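Local coordinates for protein 6-aminohexanoate-cyclic-dimer hydrolase (Arthrobacter sp., PDB 3A2Q) that hydrolyses the cyclic dimer of 6-aminohexanoate, a by-product of nylon-6 manufacture, to the linear dimer, at residues M123-V127 with R410-F414; R176-S180 with P387-R391; L303-L309 with V426-V430; D311-I315 with C362-L366; G432-L438 with V451-Y457. The protein carries 1 engineered substitution. All blocks are in the same frame, centred on the assembly; numbering follows the deposited sequence.

Interaction 1: residues M123-V127 with R410-F414; sequences MGNQV and RQSAF. With ACA (6-aminohexanoic acid), chain B; ACA (6-aminohexanoic acid), chain C.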
# COMPACT_ATOMS: atom_id res chain seq x y z
N MET A 123 -7.48 -8.34 8.99
CA MET A 123 -7.59 -8.88 7.63
C MET A 123 -7.58 -7.76 6.59
O MET A 123 -8.05 -7.95 5.46
CB MET A 123 -8.85 -9.74 7.50
CG MET A 123 -8.85 -10.97 8.42
SD MET A 123 -10.25 -12.09 8.20
CE MET A 123 -11.51 -11.30 9.24
N GLY A 124 -7.04 -6.61 6.97
CA GLY A 124 -6.96 -5.46 6.07
C GLY A 124 -8.31 -4.89 5.69
O GLY A 124 -8.45 -4.28 4.63
N ASN A 125 -9.29 -5.04 6.57
CA ASN A 125 -10.64 -4.59 6.28
C ASN A 125 -10.99 -3.13 6.60
O ASN A 125 -12.17 -2.81 6.76
CB ASN A 125 -11.64 -5.51 6.97
CG ASN A 125 -12.99 -5.52 6.29
OD1 ASN A 125 -14.04 -5.50 6.94
ND2 ASN A 125 -12.99 -5.55 4.96
N GLN A 126 -10.00 -2.25 6.68
CA GLN A 126 -10.28 -0.84 6.97
C GLN A 126 -9.25 0.06 6.30
O GLN A 126 -8.19 -0.42 5.89
CB GLN A 126 -10.24 -0.56 8.48
CG GLN A 126 -11.27 -1.31 9.34
CD GLN A 126 -12.71 -0.95 9.03
OE1 GLN A 126 -13.00 0.17 8.60
NE2 GLN A 126 -13.62 -1.89 9.27
N VAL A 127 -9.56 1.35 6.19
CA VAL A 127 -8.61 2.30 5.61
C VAL A 127 -7.95 3.15 6.71
O VAL A 127 -7.49 4.27 6.49
CB VAL A 127 -9.24 3.22 4.54
CG1 VAL A 127 -9.35 2.45 3.23
CG2 VAL A 127 -10.61 3.71 4.99
N ARG A 410 -23.39 -2.69 3.16
CA ARG A 410 -22.06 -2.49 2.61
C ARG A 410 -20.88 -2.38 3.57
O ARG A 410 -21.04 -2.09 4.75
CB ARG A 410 -22.09 -1.28 1.67
CG ARG A 410 -20.76 -0.91 1.01
CD ARG A 410 -20.93 0.22 0.00
NE ARG A 410 -21.80 -0.15 -1.11
CZ ARG A 410 -21.99 0.60 -2.18
NH1 ARG A 410 -21.37 1.77 -2.29
NH2 ARG A 410 -22.80 0.20 -3.15
N GLN A 411 -19.69 -2.61 3.02
CA GLN A 411 -18.42 -2.56 3.74
C GLN A 411 -18.31 -1.26 4.55
O GLN A 411 -18.69 -0.19 4.06
CB GLN A 411 -17.26 -2.62 2.73
CG GLN A 411 -16.01 -3.33 3.22
CD GLN A 411 -16.19 -4.83 3.32
OE1 GLN A 411 -15.26 -5.55 3.70
NE2 GLN A 411 -17.37 -5.31 2.97
N SER A 412 -17.80 -1.35 5.77
CA SER A 412 -17.66 -0.17 6.62
C SER A 412 -16.67 0.81 6.00
O SER A 412 -16.79 2.02 6.18
CB SER A 412 -17.21 -0.57 8.03
OG SER A 412 -16.01 -1.32 8.01
N ALA A 413 -15.69 0.29 5.26
CA ALA A 413 -14.69 1.13 4.62
C ALA A 413 -15.24 1.86 3.40
O ALA A 413 -14.61 2.77 2.88
CB ALA A 413 -13.48 0.29 4.23
N PHE A 414 -16.42 1.45 2.95
CA PHE A 414 -17.04 2.06 1.78
C PHE A 414 -18.11 3.09 2.12
O PHE A 414 -18.89 3.47 1.26
CB PHE A 414 -17.65 1.00 0.86
CG PHE A 414 -16.64 0.03 0.28
CD1 PHE A 414 -15.28 0.33 0.29
CD2 PHE A 414 -17.06 -1.16 -0.30
CE1 PHE A 414 -14.36 -0.55 -0.28
CE2 PHE A 414 -16.13 -2.04 -0.88
CZ PHE A 414 -14.78 -1.73 -0.86
C ACA B . -11.13 -6.25 1.92
O ACA B . -11.17 -6.24 3.16
C2 ACA B . -10.37 -7.32 1.19
C3 ACA B . -9.00 -7.58 1.80
C4 ACA B . -7.95 -6.68 1.16
C5 ACA B . -7.02 -6.06 2.18
C6 ACA B . -6.33 -4.82 1.63
N ACA B . -6.82 -3.59 2.25
C ACA C . -7.27 -2.54 1.58
O ACA C . -7.02 -2.36 0.38
C2 ACA C . -8.13 -1.55 2.36
C3 ACA C . -9.55 -1.43 1.82
C4 ACA C . -10.48 -2.51 2.36
C5 ACA C . -11.57 -2.85 1.35
C6 ACA C . -12.35 -4.11 1.72
N ACA C . -11.75 -5.33 1.18
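The substrate pocket brings N125 and Q411 together, two carboxamides that approach from opposite directions with their planes 86° apart. N125 ND2 lies in the middle of this arrangement and uses both of its hydrogens. One points at Q411 OE1, 2.6 Å from ND2, in an almost straight bond (177°) that lies in the amide plane of N125 and meets a lone pair of the Q411 oxygen. The other goes from ND2 to the amide oxygen O of ACA (chain B), 2.7 Å away. CG of N125 stands anti to its own backbone nitrogen (chi1 -155°), which carries the amide across to Q411. The two ACA units are joined by amide bonds into the closed cyclic dimer, and its N in chain B donates to G124 O over 3.0 Å. A side chain on G124 would run into the ligand. In this amidase-family enzyme S150, probably part of the charge relay, also hydrogen-bonds the ligand; A174, an engineered residue, occupies what is probably the acyl-ester position. An alanine in place of N125 is likely to leave both Q411 OE1 and the ligand carbonyl without their shared donor. Next to it, Q126 NE2 donates to S412 OG at 2.8 Å, its chain bent at chi2. Q411 CG sits 4.2 Å above the centre of the F414 ring, whose CE1 comes within 4.0 Å of C5 of ACA (chain C).

Interaction 2: residues R176-S180 with P387-R391; sequences RIPAS and PTVTR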
# COMPACT_ATOMS: atom_id res chain seq x y z
N ARG A 176 -1.20 3.00 -1.25
CA ARG A 176 -1.22 4.40 -1.63
C ARG A 176 -1.80 5.31 -0.54
O ARG A 176 -1.28 6.39 -0.31
CB ARG A 176 -2.00 4.57 -2.93
CG ARG A 176 -1.29 3.98 -4.15
CD ARG A 176 -2.28 3.81 -5.31
NE ARG A 176 -3.19 2.70 -5.05
CZ ARG A 176 -4.37 2.53 -5.64
NH1 ARG A 176 -4.80 3.41 -6.54
NH2 ARG A 176 -5.12 1.48 -5.33
N ILE A 177 -2.86 4.86 0.13
CA ILE A 177 -3.47 5.68 1.17
C ILE A 177 -2.50 5.93 2.33
O ILE A 177 -2.26 7.08 2.71
CB ILE A 177 -4.80 5.03 1.67
CG1 ILE A 177 -5.82 5.06 0.53
CG2 ILE A 177 -5.35 5.81 2.87
CD1 ILE A 177 -7.07 4.23 0.75
N PRO A 178 -1.93 4.87 2.93
CA PRO A 178 -0.99 5.09 4.03
C PRO A 178 0.20 5.94 3.60
O PRO A 178 0.75 6.69 4.39
CB PRO A 178 -0.58 3.67 4.43
CG PRO A 178 -1.76 2.84 4.03
CD PRO A 178 -2.17 3.43 2.72
N ALA A 179 0.61 5.80 2.33
CA ALA A 179 1.73 6.58 1.82
C ALA A 179 1.35 8.06 1.78
O ALA A 179 2.12 8.91 2.20
CB ALA A 179 2.12 6.11 0.40
N SER A 180 0.15 8.35 1.28
CA SER A 180 -0.32 9.73 1.20
C SER A 180 -0.40 10.34 2.61
O SER A 180 0.11 11.43 2.87
CB SER A 180 -1.71 9.76 0.56
OG SER A 180 -2.26 11.08 0.56
N PRO A 387 -5.37 13.77 -6.70
CA PRO A 387 -4.98 13.60 -5.29
C PRO A 387 -5.07 12.12 -4.93
O PRO A 387 -5.88 11.40 -5.49
CB PRO A 387 -6.03 14.43 -4.54
CG PRO A 387 -6.47 15.45 -5.55
CD PRO A 387 -6.52 14.67 -6.84
N THR A 388 -4.22 11.66 -4.01
CA THR A 388 -4.29 10.25 -3.63
C THR A 388 -5.54 10.05 -2.77
O THR A 388 -6.29 9.11 -2.98
CB THR A 388 -3.04 9.82 -2.84
OG1 THR A 388 -1.87 10.08 -3.63
CG2 THR A 388 -3.09 8.32 -2.54
N VAL A 389 -5.75 10.95 -1.80
CA VAL A 389 -6.93 10.87 -0.94
C VAL A 389 -7.77 12.12 -1.16
O VAL A 389 -7.28 13.12 -1.69
CB VAL A 389 -6.56 10.72 0.56
CG1 VAL A 389 -5.75 9.45 0.75
CG2 VAL A 389 -5.78 11.93 1.04
N THR A 390 -9.04 12.09 -0.76
CA THR A 390 -9.93 13.22 -1.00
C THR A 390 -10.33 14.07 0.20
O THR A 390 -11.13 15.00 0.06
CB THR A 390 -11.23 12.75 -1.67
OG1 THR A 390 -12.07 12.13 -0.69
CG2 THR A 390 -10.93 11.75 -2.77
N ARG A 391 -9.77 13.76 1.36
CA ARG A 391 -10.08 14.48 2.59
C ARG A 391 -8.86 14.66 3.48
O ARG A 391 -7.81 14.06 3.26
CB ARG A 391 -11.13 13.71 3.39
CG ARG A 391 -10.68 12.29 3.71
CD ARG A 391 -11.50 11.67 4.83
NE ARG A 391 -11.31 12.38 6.09
CZ ARG A 391 -12.00 12.14 7.20
NH1 ARG A 391 -12.95 11.20 7.20
NH2 ARG A 391 -11.77 12.83 8.30
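R176 touches T388 through the foot of its side chain, CB lying 3.9 Å from T388 CG2, while its flat guanidinium group is carried away from the contact. That group is gripped by others: NH2 forms a salt bridge with D170, and NH1 donates to T425 O and Q452 OE1. T388 offers its methyl rather than its hydroxyl to the helix. CG2 stands anti to the backbone nitrogen and comes 3.5 Å from R176 O, a carbonyl already engaged by S180 N at 2.9 Å in the first turn of helix 176-182. This helix begins just after A174, an engineered alanine at the probable nucleophile position of the amidase family, and the facing loop leaves the central sheet at the end of strand 383-387. The two parts meet near the active site, the I177 side chain being about 6 Å from that of A174 (nearest atoms). S180, one turn on from R176, presses CB against T388 CB at 3.7 Å. Its hydroxyl, anti to the backbone nitrogen (chi1 175°), runs past the valine on the loop, OG lying 3.7 Å from V389 CG2, and reaches G450 N for its hydrogen bond. T388 OG1 in turn pairs with S437 OG, so the polar ends of both residues find partners on strands 435-442 and 448-455. The remaining apolar touch is looser, a methyl against a methyl: I177 CG2 lies 4.2 Å from V389 CG1.

Interaction 3: residues L303-L309 with V426-V430; sequences LGDRSFL and VPFNV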
# COMPACT_ATOMS: atom_id res chain seq x y z
N LEU A 303 -14.54 7.49 -14.25
CA LEU A 303 -14.32 7.89 -12.87
C LEU A 303 -15.54 8.60 -12.28
O LEU A 303 -15.63 8.77 -11.06
CB LEU A 303 -13.07 8.78 -12.75
CG LEU A 303 -11.74 8.08 -13.06
CD1 LEU A 303 -10.57 8.99 -12.72
CD2 LEU A 303 -11.63 6.79 -12.27
N GLY A 304 -16.47 9.01 -13.13
CA GLY A 304 -17.67 9.68 -12.66
C GLY A 304 -18.70 8.69 -12.16
O GLY A 304 -19.77 9.06 -11.68
N ASP A 305 -18.36 7.41 -12.25
CA ASP A 305 -19.26 6.34 -11.83
C ASP A 305 -18.58 5.43 -10.81
O ASP A 305 -17.43 5.02 -10.98
CB ASP A 305 -19.69 5.54 -13.08
CG ASP A 305 -20.47 4.29 -12.74
OD1 ASP A 305 -21.42 4.36 -11.93
OD2 ASP A 305 -20.15 3.22 -13.31
N ARG A 306 -19.28 5.14 -9.72
CA ARG A 306 -18.72 4.26 -8.71
C ARG A 306 -19.71 3.14 -8.42
O ARG A 306 -19.69 2.53 -7.35
CB ARG A 306 -18.37 5.02 -7.42
CG ARG A 306 -17.20 4.40 -6.67
CD ARG A 306 -16.95 5.03 -5.32
NE ARG A 306 -16.67 6.46 -5.42
CZ ARG A 306 -17.48 7.41 -4.96
NH1 ARG A 306 -18.62 7.09 -4.36
NH2 ARG A 306 -17.14 8.69 -5.09
N SER A 307 -20.57 2.86 -9.39
CA SER A 307 -21.58 1.80 -9.26
C SER A 307 -20.92 0.46 -8.97
O SER A 307 -21.47 -0.37 -8.25
CB SER A 307 -22.39 1.68 -10.56
OG SER A 307 -23.13 2.86 -10.80
N PHE A 308 -19.74 0.26 -9.53
CA PHE A 308 -18.99 -0.97 -9.37
C PHE A 308 -18.68 -1.31 -7.91
O PHE A 308 -18.51 -2.48 -7.57
CB PHE A 308 -17.67 -0.88 -10.14
CG PHE A 308 -16.66 0.06 -9.51
CD1 PHE A 308 -15.83 -0.38 -8.49
CD2 PHE A 308 -16.58 1.38 -9.93
CE1 PHE A 308 -14.91 0.49 -7.89
CE2 PHE A 308 -15.67 2.26 -9.33
CZ PHE A 308 -14.83 1.81 -8.31
N LEU A 309 -18.59 -0.29 -7.06
CA LEU A 309 -18.25 -0.53 -5.67
C LEU A 309 -19.24 -1.46 -4.98
O LEU A 309 -18.86 -2.19 -4.05
CB LEU A 309 -18.15 0.80 -4.90
CG LEU A 309 -17.33 0.73 -3.60
CD1 LEU A 309 -15.91 0.25 -3.91
CD2 LEU A 309 -17.29 2.09 -2.95
N VAL A 426 -9.37 3.30 -5.30
CA VAL A 426 -10.01 2.04 -5.66
C VAL A 426 -10.29 1.80 -7.15
O VAL A 426 -10.25 0.65 -7.61
CB VAL A 426 -11.32 1.84 -4.83
CG1 VAL A 426 -12.42 2.75 -5.32
CG2 VAL A 426 -11.75 0.39 -4.88
N PRO A 427 -10.56 2.86 -7.94
CA PRO A 427 -10.82 2.58 -9.36
C PRO A 427 -9.65 1.86 -10.04
O PRO A 427 -9.86 1.07 -10.97
CB PRO A 427 -11.05 3.96 -9.96
CG PRO A 427 -11.52 4.78 -8.80
CD PRO A 427 -10.65 4.30 -7.67
N PHE A 428 -8.43 2.12 -9.59
CA PHE A 428 -7.26 1.51 -10.20
C PHE A 428 -6.93 0.12 -9.71
O PHE A 428 -6.09 -0.57 -10.30
CB PHE A 428 -6.11 2.50 -10.09
CG PHE A 428 -6.49 3.86 -10.59
CD1 PHE A 428 -6.78 4.05 -11.94
CD2 PHE A 428 -6.75 4.90 -9.70
CE1 PHE A 428 -7.35 5.23 -12.40
CE2 PHE A 428 -7.31 6.10 -10.15
CZ PHE A 428 -7.61 6.26 -11.50
N ASN A 429 -7.57 -0.30 -8.62
CA ASN A 429 -7.40 -1.67 -8.15
C ASN A 429 -8.26 -2.47 -9.11
O ASN A 429 -7.93 -3.59 -9.47
CB ASN A 429 -7.95 -1.87 -6.74
CG ASN A 429 -7.10 -1.24 -5.68
OD1 ASN A 429 -7.31 -0.09 -5.29
ND2 ASN A 429 -6.09 -1.98 -5.22
N VAL A 430 -9.38 -1.88 -9.52
CA VAL A 430 -10.27 -2.56 -10.46
C VAL A 430 -9.67 -2.64 -11.86
O VAL A 430 -9.75 -3.68 -12.50
CB VAL A 430 -11.66 -1.89 -10.53
CG1 VAL A 430 -12.51 -2.56 -11.60
CG2 VAL A 430 -12.34 -2.01 -9.17
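F308 pushes its ring into a hollow on one side of the short helix 427-431, and L303 fills a second one beside it. This is where the start of helix 308-331, with the turn leading into it, packs against the short helix just before strand 435-442 of the amidase sheet. The F308 ring stands between its backbone nitrogen and carbonyl carbon (chi1 72°), a crowded rotamer that turns it toward the short helix. Its outer end meets V426, whose CG1 lies in the plane of the ring at the edge, 4.0 Å from CZ. V430, one turn further on, closes the other side of the hollow, CG2 approaching CE1 of F308 obliquely at 3.8 Å. P427 forms the ridge between the two insertions. Against it L303 comes at about a right angle, its CD2 methyl 3.7 Å from P427 CB. The same methyl approaches the F428 ring obliquely, 4.1 Å from CZ, and P427 CB rests over the centre of that ring. L309 adds a looser touch to V426. The turn before the helix is tied by an Asx turn at D305, whose OD1 accepts from S307 N at 3.1 Å and, on its syn lone pair, from S307 OG.

Interaction 4: residues D311-I315 with C362-L366; sequences DYSTI and CVDEL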
# COMPACT_ATOMS: atom_id res chain seq x y z
N ASP A 311 -20.73 -4.03 -6.36
CA ASP A 311 -20.32 -5.36 -6.81
C ASP A 311 -19.03 -5.77 -6.12
O ASP A 311 -18.85 -6.93 -5.75
CB ASP A 311 -20.10 -5.37 -8.32
CG ASP A 311 -21.35 -5.01 -9.09
OD1 ASP A 311 -22.35 -5.77 -9.01
OD2 ASP A 311 -21.34 -3.97 -9.78
N TYR A 312 -18.12 -4.82 -5.95
CA TYR A 312 -16.85 -5.09 -5.30
C TYR A 312 -17.09 -5.49 -3.84
O TYR A 312 -16.44 -6.39 -3.31
CB TYR A 312 -15.96 -3.85 -5.38
CG TYR A 312 -14.55 -4.06 -4.89
CD1 TYR A 312 -13.77 -5.10 -5.37
CD2 TYR A 312 -13.99 -3.19 -3.95
CE1 TYR A 312 -12.46 -5.29 -4.93
CE2 TYR A 312 -12.68 -3.36 -3.51
CZ TYR A 312 -11.93 -4.41 -4.00
OH TYR A 312 -10.64 -4.58 -3.54
N SER A 313 -18.02 -4.80 -3.19
CA SER A 313 -18.35 -5.07 -1.79
C SER A 313 -18.83 -6.51 -1.61
O SER A 313 -18.46 -7.17 -0.64
CB SER A 313 -19.44 -4.10 -1.31
OG SER A 313 -19.63 -4.21 0.09
N THR A 314 -19.65 -6.98 -2.54
CA THR A 314 -20.16 -8.34 -2.47
C THR A 314 -19.02 -9.35 -2.55
O THR A 314 -19.00 -10.34 -1.82
CB THR A 314 -21.17 -8.60 -3.61
OG1 THR A 314 -22.29 -7.73 -3.44
CG2 THR A 314 -21.64 -10.06 -3.59
N ILE A 315 -18.06 -9.09 -3.43
CA ILE A 315 -16.92 -9.98 -3.57
C ILE A 315 -16.12 -9.94 -2.27
O ILE A 315 -15.63 -10.97 -1.80
CB ILE A 315 -16.03 -9.54 -4.75
CG1 ILE A 315 -16.78 -9.77 -6.06
CG2 ILE A 315 -14.72 -10.32 -4.72
CD1 ILE A 315 -16.08 -9.20 -7.28
N CYS A 362 -20.65 -10.25 -10.33
CA CYS A 362 -19.91 -9.16 -9.71
C CYS A 362 -18.51 -9.05 -10.31
O CYS A 362 -18.02 -7.95 -10.57
CB CYS A 362 -19.81 -9.36 -8.20
SG CYS A 362 -21.36 -9.10 -7.31
N VAL A 363 -17.87 -10.18 -10.53
CA VAL A 363 -16.53 -10.18 -11.11
C VAL A 363 -16.60 -9.60 -12.52
O VAL A 363 -15.74 -8.81 -12.92
CB VAL A 363 -15.92 -11.59 -11.14
CG1 VAL A 363 -14.60 -11.58 -11.91
CG2 VAL A 363 -15.69 -12.09 -9.73
N ASP A 364 -17.62 -9.99 -13.28
CA ASP A 364 -17.77 -9.46 -14.63
C ASP A 364 -17.92 -7.95 -14.60
O ASP A 364 -17.40 -7.24 -15.46
CB ASP A 364 -18.98 -10.07 -15.33
CG ASP A 364 -18.71 -11.45 -15.89
OD1 ASP A 364 -17.55 -11.91 -15.83
OD2 ASP A 364 -19.67 -12.07 -16.41
N GLU A 365 -18.66 -7.44 -13.61
CA GLU A 365 -18.86 -6.00 -13.49
C GLU A 365 -17.53 -5.28 -13.30
O GLU A 365 -17.35 -4.17 -13.79
CB GLU A 365 -19.80 -5.67 -12.33
CG GLU A 365 -21.28 -5.93 -12.64
CD GLU A 365 -21.72 -5.31 -13.96
OE1 GLU A 365 -21.53 -4.08 -14.14
OE2 GLU A 365 -22.25 -6.03 -14.82
N LEU A 366 -16.61 -5.91 -12.59
CA LEU A 366 -15.30 -5.31 -12.37
C LEU A 366 -14.53 -5.26 -13.69
O LEU A 366 -13.91 -4.24 -14.00
CB LEU A 366 -14.50 -6.11 -11.34
CG LEU A 366 -15.06 -6.22 -9.92
CD1 LEU A 366 -13.97 -6.77 -9.01
CD2 LEU A 366 -15.52 -4.87 -9.42
O HOH W 1 -21.86 -2.18 -11.74
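Apolar contacts carry most of the meeting between I315 and its partners C362, V363 and L366. I315 and L366 reach toward each other tip to tip, CD1 to CD1 at 3.7 Å. The same CD1 of I315 lies beside V363, 3.8 Å from its CG2, the two side chains crossing at about a right angle. Nearer the backbone, I315 CG1 rests on C362 CB, while L366 CD1 also approaches Y312 CD1 at 4.0 Å, set obliquely to the ring. The far end of Y312 points inward, its OH making a weak hydrogen bond to A171 O beside the ligand.

Helices 308-331 and 356-378 are joined here as a crossed pair, with their local axes 8.9 Å apart and their directions at 132°, more antiparallel than parallel. The closest backbone approach is at D311 and C362. There the thiol fits into the groove of the opposite helix: C362 SG, placed anti to its carbonyl carbon (chi1 -72°), lies 3.7 Å from T314 CB and about as far from D311 O.

Polar contacts gather at the solvent side. D311 lays its carboxylate along the aliphatic part of E365, OD2 being 3.4 Å from E365 CB. The two side chains pass at a slant, their carboxylate planes 45° apart, with D311 OD2 and E365 OE1 4.4 Å from each other. One water donates to both oxygens, 2.7 Å from D311 OD2, which probably eases the repulsion between like charges.

Interaction 5: residues G432-L438 with V451-Y457; sequences GQPAISL and VQIVAAY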
# COMPACT_ATOMS: atom_id res chain seq x y z
N GLY A 432 -6.45 -2.32 -12.55
CA GLY A 432 -5.16 -2.99 -12.47
C GLY A 432 -3.99 -2.14 -12.95
O GLY A 432 -2.86 -2.64 -13.05
N GLN A 433 -4.24 -0.87 -13.23
CA GLN A 433 -3.18 0.02 -13.69
C GLN A 433 -2.21 0.43 -12.59
O GLN A 433 -2.60 0.55 -11.43
CB GLN A 433 -3.78 1.28 -14.31
CG GLN A 433 -4.55 1.02 -15.57
CD GLN A 433 -5.49 2.15 -15.90
OE1 GLN A 433 -6.45 2.41 -15.17
NE2 GLN A 433 -5.22 2.85 -16.99
N PRO A 434 -0.94 0.65 -12.95
CA PRO A 434 0.06 1.04 -11.96
C PRO A 434 -0.25 2.45 -11.48
O PRO A 434 -0.55 3.35 -12.28
CB PRO A 434 1.37 0.95 -12.74
CG PRO A 434 0.95 1.32 -14.13
CD PRO A 434 -0.36 0.59 -14.31
N ALA A 435 -0.20 2.66 -10.17
CA ALA A 435 -0.52 3.96 -9.60
C ALA A 435 0.38 4.22 -8.41
O ALA A 435 0.51 3.38 -7.52
CB ALA A 435 -1.99 4.00 -9.16
N ILE A 436 0.99 5.40 -8.39
CA ILE A 436 1.90 5.73 -7.31
C ILE A 436 1.50 7.01 -6.59
O ILE A 436 0.98 7.95 -7.20
CB ILE A 436 3.35 5.89 -7.89
CG1 ILE A 436 4.38 5.95 -6.76
CG2 ILE A 436 3.43 7.14 -8.75
CD1 ILE A 436 5.80 5.82 -7.26
N SER A 437 1.71 7.03 -5.28
CA SER A 437 1.41 8.22 -4.49
C SER A 437 2.76 8.84 -4.12
O SER A 437 3.62 8.14 -3.58
CB SER A 437 0.66 7.87 -3.21
OG SER A 437 0.36 9.04 -2.47
N LEU A 438 2.94 10.12 -4.42
CA LEU A 438 4.17 10.84 -4.12
C LEU A 438 3.86 11.86 -3.03
O LEU A 438 2.85 12.56 -3.11
CB LEU A 438 4.68 11.56 -5.38
CG LEU A 438 4.95 10.66 -6.59
CD1 LEU A 438 5.42 11.52 -7.77
CD2 LEU A 438 5.99 9.62 -6.24
N VAL A 451 0.09 13.02 -3.87
CA VAL A 451 -0.38 13.29 -5.22
C VAL A 451 -0.24 11.95 -5.96
O VAL A 451 0.82 11.31 -5.89
CB VAL A 451 0.46 14.39 -5.91
CG1 VAL A 451 0.02 14.55 -7.36
CG2 VAL A 451 0.27 15.71 -5.17
N GLN A 452 -1.30 11.54 -6.63
CA GLN A 452 -1.32 10.26 -7.32
C GLN A 452 -1.12 10.38 -8.83
O GLN A 452 -1.66 11.30 -9.46
CB GLN A 452 -2.65 9.53 -7.04
CG GLN A 452 -2.67 8.06 -7.48
CD GLN A 452 -3.97 7.33 -7.16
OE1 GLN A 452 -4.00 6.10 -7.17
NE2 GLN A 452 -5.04 8.07 -6.88
N ILE A 453 -0.35 9.46 -9.39
CA ILE A 453 -0.10 9.44 -10.82
C ILE A 453 -0.45 8.03 -11.29
O ILE A 453 -0.04 7.05 -10.66
CB ILE A 453 1.39 9.69 -11.15
CG1 ILE A 453 1.94 10.85 -10.31
CG2 ILE A 453 1.55 10.00 -12.63
CD1 ILE A 453 1.21 12.14 -10.50
N VAL A 454 -1.21 7.93 -12.37
CA VAL A 454 -1.64 6.64 -12.91
C VAL A 454 -1.23 6.51 -14.38
O VAL A 454 -1.55 7.39 -15.18
CB VAL A 454 -3.17 6.48 -12.85
CG1 VAL A 454 -3.57 5.06 -13.24
CG2 VAL A 454 -3.68 6.83 -11.44
N ALA A 455 -0.55 5.42 -14.72
CA ALA A 455 -0.12 5.18 -16.10
C ALA A 455 -0.89 4.01 -16.69
O ALA A 455 -1.65 3.34 -16.00
CB ALA A 455 1.38 4.90 -16.13
N ALA A 456 -0.70 3.76 -17.99
CA ALA A 456 -1.39 2.66 -18.64
C ALA A 456 -0.94 1.32 -18.07
O ALA A 456 0.15 1.21 -17.51
CB ALA A 456 -1.14 2.71 -20.15
N TYR A 457 -1.79 0.31 -18.21
CA TYR A 457 -1.50 -1.05 -17.74
C TYR A 457 -0.08 -1.47 -18.12
O TYR A 457 0.28 -1.45 -19.30
CB TYR A 457 -2.50 -2.03 -18.36
CG TYR A 457 -2.61 -3.37 -17.67
CD1 TYR A 457 -3.50 -3.55 -16.61
CD2 TYR A 457 -1.85 -4.46 -18.08
CE1 TYR A 457 -3.62 -4.79 -15.97
CE2 TYR A 457 -1.95 -5.70 -17.46
CZ TYR A 457 -2.84 -5.86 -16.40
OH TYR A 457 -2.94 -7.08 -15.77
O HOH W 2 -4.43 0.87 -19.40
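V451 O takes the shortest bond of this contact, from L438 N at 2.8 Å and 171°, and is also approached by the CA-H of S437. L438 and V451 form an antiparallel hydrogen-bonded pair in the beta hairpin of strands 435-442 and 448-455, within the central mixed sheet of the amidase fold. V451 N returns the bond to L438 O. I436 and I453 form the next such pair, with both bonds 3.0 Å between N and O, and their side chains cross obliquely on the same face as L438 and V451, against L463 of helix 460-473. A435, S437, Q452 and V454 occupy the other face. Q452 reaches along it, CG anti to its backbone nitrogen, to accept from R176 with OE1, and S437 OG pairs with T388. A longer bond, A455 N to P434 O at 3.2 Å, ends the ladder as the strands part. Q433 then lies against the outgoing chain, its CB 3.4 Å from A455 O, a buried carbonyl with no partner. Its OE1 accepts from S431 OG, and NE2 reaches weakly to a water held by Y457 N. Replacing Q433 by alanine would probably leave S431 OG without this acceptor and take away the water's weak second partner. G432 has a positive phi and the ring of Y457 beside it: Y457 CE1 lies 3.7 Å from G432 O.

Interaction 1 lies at the ligand, and the others spread from it toward the sheet and an outer helix pair. Interactions 3 and 4, with centres 11 Å apart, share helix 308-331; from there Y312 and L309 touch F414 of interaction 1. Interactions 2 and 5, 12 Å apart, are tied by T388 with S437 and R176 with Q452. F428 packs on V454 to join interaction 3 to the hairpin, and R176 meets N429. Along the chain, interactions 2 and 4 nest within the loop closed by interaction 1, interaction 3 crosses both 1 and 2, and interaction 5 follows last. The contacts thus link the substrate pocket, through helix 308-331 and the loop after strand 383-387, to the central sheet.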